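Local coordinates for thiol-disulfide oxidoreductase (Bacteroides thetaiotaomicron, PDB 3FW2), which probably acts as a thiol-disulfide oxidoreductase of the TlpA-like family, here represented by its C-terminal thioredoxin-like domain, at residues A[16-24]-A[94-102]. Residues are numbered along the deposited sequence; the frame is centred on the assembly and turned at random. Where two conformers were deposited one is given.
Sequences LPNAKGEKI and DWEQVCDFG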
ATOM      1  N   LEU A  16     -13.017   5.860  12.916  1.00 11.03           N
ATOM      2  CA  LEU A  16     -12.941   6.117  11.497  1.00 11.74           C
ATOM      3  C   LEU A  16     -14.307   6.359  10.897  1.00 11.25           C
ATOM      4  O   LEU A  16     -15.267   5.632  11.242  1.00 10.06           O
ATOM      5  CB  LEU A  16     -12.278   4.887  10.825  1.00 12.01           C
ATOM      6  CG  LEU A  16     -10.812   4.648  11.182  1.00 13.51           C
ATOM      7  CD1 LEU A  16     -10.309   3.242  10.765  1.00 14.08           C
ATOM      8  CD2 LEU A  16      -9.894   5.737  10.630  1.00 14.71           C
ATOM      9  N   PRO A  17     -14.412   7.313   9.965  1.00 11.33           N
ATOM     10  CA  PRO A  17     -15.740   7.662   9.422  1.00 11.87           C
ATOM     11  C   PRO A  17     -16.253   6.730   8.328  1.00 11.52           C
ATOM     12  O   PRO A  17     -15.462   6.319   7.460  1.00 11.70           O
ATOM     13  CB  PRO A  17     -15.510   9.061   8.847  1.00 12.32           C
ATOM     14  CG  PRO A  17     -14.066   9.086   8.455  1.00 13.13           C
ATOM     15  CD  PRO A  17     -13.365   8.228   9.461  1.00 12.15           C
ATOM     16  N   ASN A  18     -17.520   6.371   8.408  1.00 11.44           N
ATOM     17  CA  ASN A  18     -18.219   5.626   7.376  1.00 12.22           C
ATOM     18  C   ASN A  18     -18.647   6.539   6.219  1.00 12.81           C
ATOM     19  O   ASN A  18     -18.238   7.711   6.192  1.00 12.37           O
ATOM     20  CB  ASN A  18     -19.347   4.789   7.959  1.00 12.95           C
ATOM     21  CG  ASN A  18     -20.509   5.619   8.469  1.00 13.13           C
ATOM     22  OD1 ASN A  18     -20.587   6.820   8.208  1.00 13.18           O
ATOM     23  ND2 ASN A  18     -21.445   4.946   9.159  1.00 12.94           N
ATOM     24  N   ALA A  19     -19.425   6.038   5.269  1.00 14.61           N
ATOM     25  CA  ALA A  19     -19.715   6.837   4.093  1.00 16.93           C
ATOM     26  C   ALA A  19     -20.551   8.067   4.429  1.00 19.42           C
ATOM     27  O   ALA A  19     -20.439   9.091   3.773  1.00 22.22           O
ATOM     28  CB  ALA A  19     -20.398   5.977   2.988  1.00 17.75           C
ATOM     29  N   LYS A  20     -21.329   7.981   5.504  1.00 19.76           N
ATOM     30  CA  LYS A  20     -22.101   9.126   5.973  1.00 20.96           C
ATOM     31  C   LYS A  20     -21.317  10.011   6.931  1.00 19.99           C
ATOM     32  O   LYS A  20     -21.888  10.923   7.451  1.00 21.51           O
ATOM     33  CB  LYS A  20     -23.343   8.614   6.681  1.00 21.33           C
ATOM     34  CG  LYS A  20     -24.302   7.882   5.786  1.00 26.62           C
ATOM     35  CD  LYS A  20     -25.222   7.053   6.653  1.00 33.00           C
ATOM     36  CE  LYS A  20     -26.610   6.843   6.075  1.00 36.52           C
ATOM     37  NZ  LYS A  20     -27.150   5.529   6.630  1.00 40.41           N
ATOM     38  N   GLY A  21     -20.044   9.704   7.193  1.00 18.61           N
ATOM     39  CA  GLY A  21     -19.172  10.462   8.067  1.00 17.98           C
ATOM     40  C   GLY A  21     -19.318  10.194   9.554  1.00 16.96           C
ATOM     41  O   GLY A  21     -18.756  10.917  10.371  1.00 17.76           O
ATOM     42  N   GLU A  22     -20.083   9.181   9.905  1.00 16.08           N
ATOM     43  CA  GLU A  22     -20.237   8.811  11.316  0.60 15.88           C
ATOM     44  C   GLU A  22     -18.979   8.055  11.748  1.00 15.41           C
ATOM     45  O   GLU A  22     -18.522   7.152  11.056  1.00 14.09           O
ATOM     46  CB  GLU A  22     -21.427   7.884  11.554  0.60 16.27           C
ATOM     47  CG  GLU A  22     -22.797   8.184  10.937  0.60 20.21           C
ATOM     48  CD  GLU A  22     -23.646   6.889  10.946  0.60 23.62           C
ATOM     49  OE1 GLU A  22     -24.032   6.464  12.057  0.60 31.60           O
ATOM     50  OE2 GLU A  22     -23.865   6.245   9.896  0.60 22.07           O
ATOM     51  N   LYS A  23     -18.413   8.420  12.900  1.00 14.68           N
ATOM     52  CA  LYS A  23     -17.218   7.719  13.395  1.00 14.33           C
ATOM     53  C   LYS A  23     -17.564   6.348  13.960  1.00 14.39           C
ATOM     54  O   LYS A  23     -18.430   6.212  14.809  1.00 14.42           O
ATOM     55  CB  LYS A  23     -16.446   8.540  14.453  1.00 14.95           C
ATOM     56  CG  LYS A  23     -15.952   9.882  13.937  1.00 15.91           C
ATOM     57  CD  LYS A  23     -14.944   9.776  12.824  1.00 18.51           C
ATOM     58  CE  LYS A  23     -14.384  11.151  12.450  1.00 21.43           C
ATOM     59  NZ  LYS A  23     -13.140  11.500  13.230  1.00 20.77           N
ATOM     60  N   ILE A  24     -16.850   5.323  13.505  1.00 11.92           N
ATOM     61  CA  ILE A  24     -17.104   3.969  13.905  1.00 12.44           C
ATOM     62  C   ILE A  24     -15.881   3.470  14.661  1.00 11.02           C
ATOM     63  O   ILE A  24     -14.736   3.699  14.215  1.00 11.35           O
ATOM     64  CB  ILE A  24     -17.271   3.047  12.659  1.00 11.88           C
ATOM     65  CG1 ILE A  24     -18.419   3.516  11.783  1.00 14.04           C
ATOM     66  CG2 ILE A  24     -17.409   1.577  13.032  1.00 13.08           C
ATOM     67  CD1 ILE A  24     -19.803   3.551  12.521  1.00 14.63           C
ATOM     68  N   ASP A  94     -20.843  -4.844   1.232  1.00 12.45           N
ATOM     69  CA  ASP A  94     -22.076  -4.455   1.877  1.00 15.01           C
ATOM     70  C   ASP A  94     -22.051  -4.397   3.417  1.00 13.46           C
ATOM     71  O   ASP A  94     -22.974  -3.883   4.030  1.00 14.66           O
ATOM     72  CB  ASP A  94     -23.217  -5.412   1.467  1.00 15.63           C
ATOM     73  CG  ASP A  94     -23.644  -5.265   0.025  1.00 21.53           C
ATOM     74  OD1 ASP A  94     -23.363  -4.211  -0.581  1.00 25.05           O
ATOM     75  OD2 ASP A  94     -24.243  -6.274  -0.469  1.00 30.12           O
ATOM     76  N   TRP A  95     -21.001  -4.936   4.019  1.00 12.99           N
ATOM     77  CA  TRP A  95     -20.702  -4.740   5.435  1.00 11.03           C
ATOM     78  C   TRP A  95     -20.191  -3.346   5.653  1.00 11.38           C
ATOM     79  O   TRP A  95     -19.897  -2.608   4.705  1.00 11.13           O
ATOM     80  CB  TRP A  95     -19.714  -5.775   5.940  1.00 10.44           C
ATOM     81  CG  TRP A  95     -18.419  -5.941   5.161  1.00 10.88           C
ATOM     82  CD1 TRP A  95     -17.176  -5.522   5.587  1.00 11.42           C
ATOM     83  CD2 TRP A  95     -18.180  -6.663   3.934  1.00 10.95           C
ATOM     84  NE1 TRP A  95     -16.241  -5.833   4.657  1.00 10.23           N
ATOM     85  CE2 TRP A  95     -16.824  -6.539   3.645  1.00  9.84           C
ATOM     86  CE3 TRP A  95     -19.005  -7.364   3.015  1.00 10.99           C
ATOM     87  CZ2 TRP A  95     -16.244  -7.093   2.504  1.00 12.33           C
ATOM     88  CZ3 TRP A  95     -18.434  -7.886   1.879  1.00 12.71           C
ATOM     89  CH2 TRP A  95     -17.059  -7.763   1.643  1.00 10.93           C
ATOM     90  N   GLU A  96     -20.131  -2.945   6.910  1.00 12.18           N
ATOM     91  CA  GLU A  96     -19.768  -1.537   7.202  1.00 12.42           C
ATOM     92  C   GLU A  96     -18.393  -1.220   6.621  1.00 11.93           C
ATOM     93  O   GLU A  96     -17.486  -2.036   6.667  1.00  9.88           O
ATOM     94  CB  GLU A  96     -19.775  -1.283   8.700  1.00 13.42           C
ATOM     95  CG  GLU A  96     -19.488   0.180   9.115  1.00 14.73           C
ATOM     96  CD  GLU A  96     -20.461   1.206   8.560  1.00 19.46           C
ATOM     97  OE1 GLU A  96     -20.482   1.461   7.324  1.00 20.48           O
ATOM     98  OE2 GLU A  96     -21.207   1.771   9.377  1.00 20.17           O
ATOM     99  N   GLN A  97     -18.264  -0.012   6.098  1.00 11.35           N
ATOM    100  CA  GLN A  97     -17.073   0.449   5.420  1.00 11.60           C
ATOM    101  C   GLN A  97     -16.652   1.819   5.967  1.00 10.76           C
ATOM    102  O   GLN A  97     -17.467   2.751   6.097  1.00 11.01           O
ATOM    103  CB  GLN A  97     -17.312   0.593   3.943  1.00 10.90           C
ATOM    104  CG  GLN A  97     -17.758  -0.653   3.258  1.00 10.18           C
ATOM    105  CD  GLN A  97     -16.685  -1.764   3.262  1.00 11.69           C
ATOM    106  OE1 GLN A  97     -15.496  -1.474   3.136  1.00 11.38           O
ATOM    107  NE2 GLN A  97     -17.127  -3.019   3.420  1.00 11.89           N
ATOM    108  N   VAL A  98     -15.384   1.937   6.301  1.00 11.04           N
ATOM    109  CA  VAL A  98     -14.821   3.219   6.770  1.00 10.03           C
ATOM    110  C   VAL A  98     -13.533   3.573   6.039  1.00 10.46           C
ATOM    111  O   VAL A  98     -12.853   2.686   5.468  1.00  8.53           O
ATOM    112  CB  VAL A  98     -14.567   3.183   8.299  1.00  8.94           C
ATOM    113  CG1 VAL A  98     -15.894   2.944   9.130  1.00  8.87           C
ATOM    114  CG2 VAL A  98     -13.479   2.174   8.656  1.00  8.22           C
ATOM    115  N   CYS A  99     -13.218   4.892   6.034  1.00 10.18           N
ATOM    116  CA  CYS A  99     -12.045   5.416   5.379  1.00  9.20           C
ATOM    117  C   CYS A  99     -11.848   6.869   5.804  1.00 10.11           C
ATOM    118  O   CYS A  99     -12.785   7.632   5.745  1.00 11.31           O
ATOM    119  CB  CYS A  99     -12.225   5.342   3.850  1.00  9.61           C
ATOM    120  SG  CYS A  99     -10.741   5.846   2.949  1.00 10.22           S
ATOM    121  N   ASP A 100     -10.644   7.240   6.209  1.00 11.10           N
ATOM    122  CA  ASP A 100     -10.365   8.629   6.609  1.00 12.15           C
ATOM    123  C   ASP A 100      -9.535   9.344   5.550  1.00 11.96           C
ATOM    124  O   ASP A 100      -9.143  10.495   5.713  1.00 11.22           O
ATOM    125  CB  ASP A 100      -9.744   8.712   7.993  1.00 12.24           C
ATOM    126  CG  ASP A 100      -8.325   8.241   8.058  1.00 12.90           C
ATOM    127  OD1 ASP A 100      -7.736   7.819   7.037  1.00 12.63           O
ATOM    128  OD2 ASP A 100      -7.771   8.288   9.202  1.00 12.80           O
ATOM    129  N   PHE A 101      -9.320   8.690   4.411  1.00 10.94           N
ATOM    130  CA  PHE A 101      -8.572   9.244   3.276  1.00  9.88           C
ATOM    131  C   PHE A 101      -7.148   9.617   3.515  1.00 10.45           C
ATOM    132  O   PHE A 101      -6.524  10.269   2.661  1.00 12.00           O
ATOM    133  CB  PHE A 101      -9.395  10.393   2.600  1.00 10.22           C
ATOM    134  CG  PHE A 101     -10.816  10.042   2.528  1.00 11.41           C
ATOM    135  CD1 PHE A 101     -11.224   9.014   1.679  1.00 15.41           C
ATOM    136  CD2 PHE A 101     -11.737  10.601   3.392  1.00 15.45           C
ATOM    137  CE1 PHE A 101     -12.506   8.599   1.677  1.00 13.49           C
ATOM    138  CE2 PHE A 101     -13.056  10.189   3.369  1.00 14.98           C
ATOM    139  CZ  PHE A 101     -13.427   9.191   2.526  1.00 14.02           C
ATOM    140  N   GLY A 102      -6.560   9.115   4.577  1.00 11.35           N
ATOM    141  CA  GLY A 102      -5.113   9.334   4.801  1.00 11.53           C
ATOM    142  C   GLY A 102      -4.237   8.412   3.948  1.00 11.72           C
ATOM    143  O   GLY A 102      -3.033   8.608   3.854  1.00 11.69           O
TER
HETATM  144  O   HOH W   1     -15.534   8.592   5.162  1.00 11.91           O
HETATM  145  O   HOH W   2     -19.941   3.290   4.910  1.00 20.00           O
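Val98 points into the small beta hairpin formed by residues 16-24 and is the centre of the apolar contact. Its CG2 faces Leu16 CB at 3.7 Å, while CG1 sits between Leu16 O and Ile24 CG1, 3.7 Å from the latter. A beta-branched valine suits this place, because the chi1 of -61° brings both methyls against the hairpin. Leu16 crosses Val98 at about a right angle and reaches on with CD2 to Asp100 OD2 (3.6 Å); the other oxygen of Asp100, OD1, accepts from Gly102 N, closing an Asx turn, and is hydrogen-bonded to Ser106 OG.

One direct backbone hydrogen bond joins the segments, Cys99 N to Pro17 O at 3.0 Å. Proline has no N-H to give, but its carbonyl is a normal acceptor. Farther along, Asn18 CA approaches Gln97 O in a CA-H...O contact. Two waters extend the link: one bridges Asn18 O and Cys99 O, 3.0 Å from each, the other accepts from Ala19 N and donates to Gln97 O.

Asn18 carries the side-chain polar contact. Its ND2 donates to Glu96 OE2 (3.2 Å), which lies close to the amide plane but is met from above its own carboxylate plane, the two groups being turned 53° apart. In one of two conformers of Glu22, ND2 also donates to its OE2. Across the type I turn of residues 18-21, OD1 accepts from Glu22 N, so asparagine serves as donor and acceptor at once. Glu96, bent at chi2 (59°), folds back until OE1 accepts from Gln97 N through its anti lone pair, which steadies the carboxylate.

The hairpin thus lies against 96-98, an edge strand of the thioredoxin-like sheet within this chain, which pairs in parallel with 70-76. Leu16 and Val98 both touch Ile75 of that strand, whereas Cys99 turns away from the hairpin, and its side chain touches Trp84 of helix 81-90.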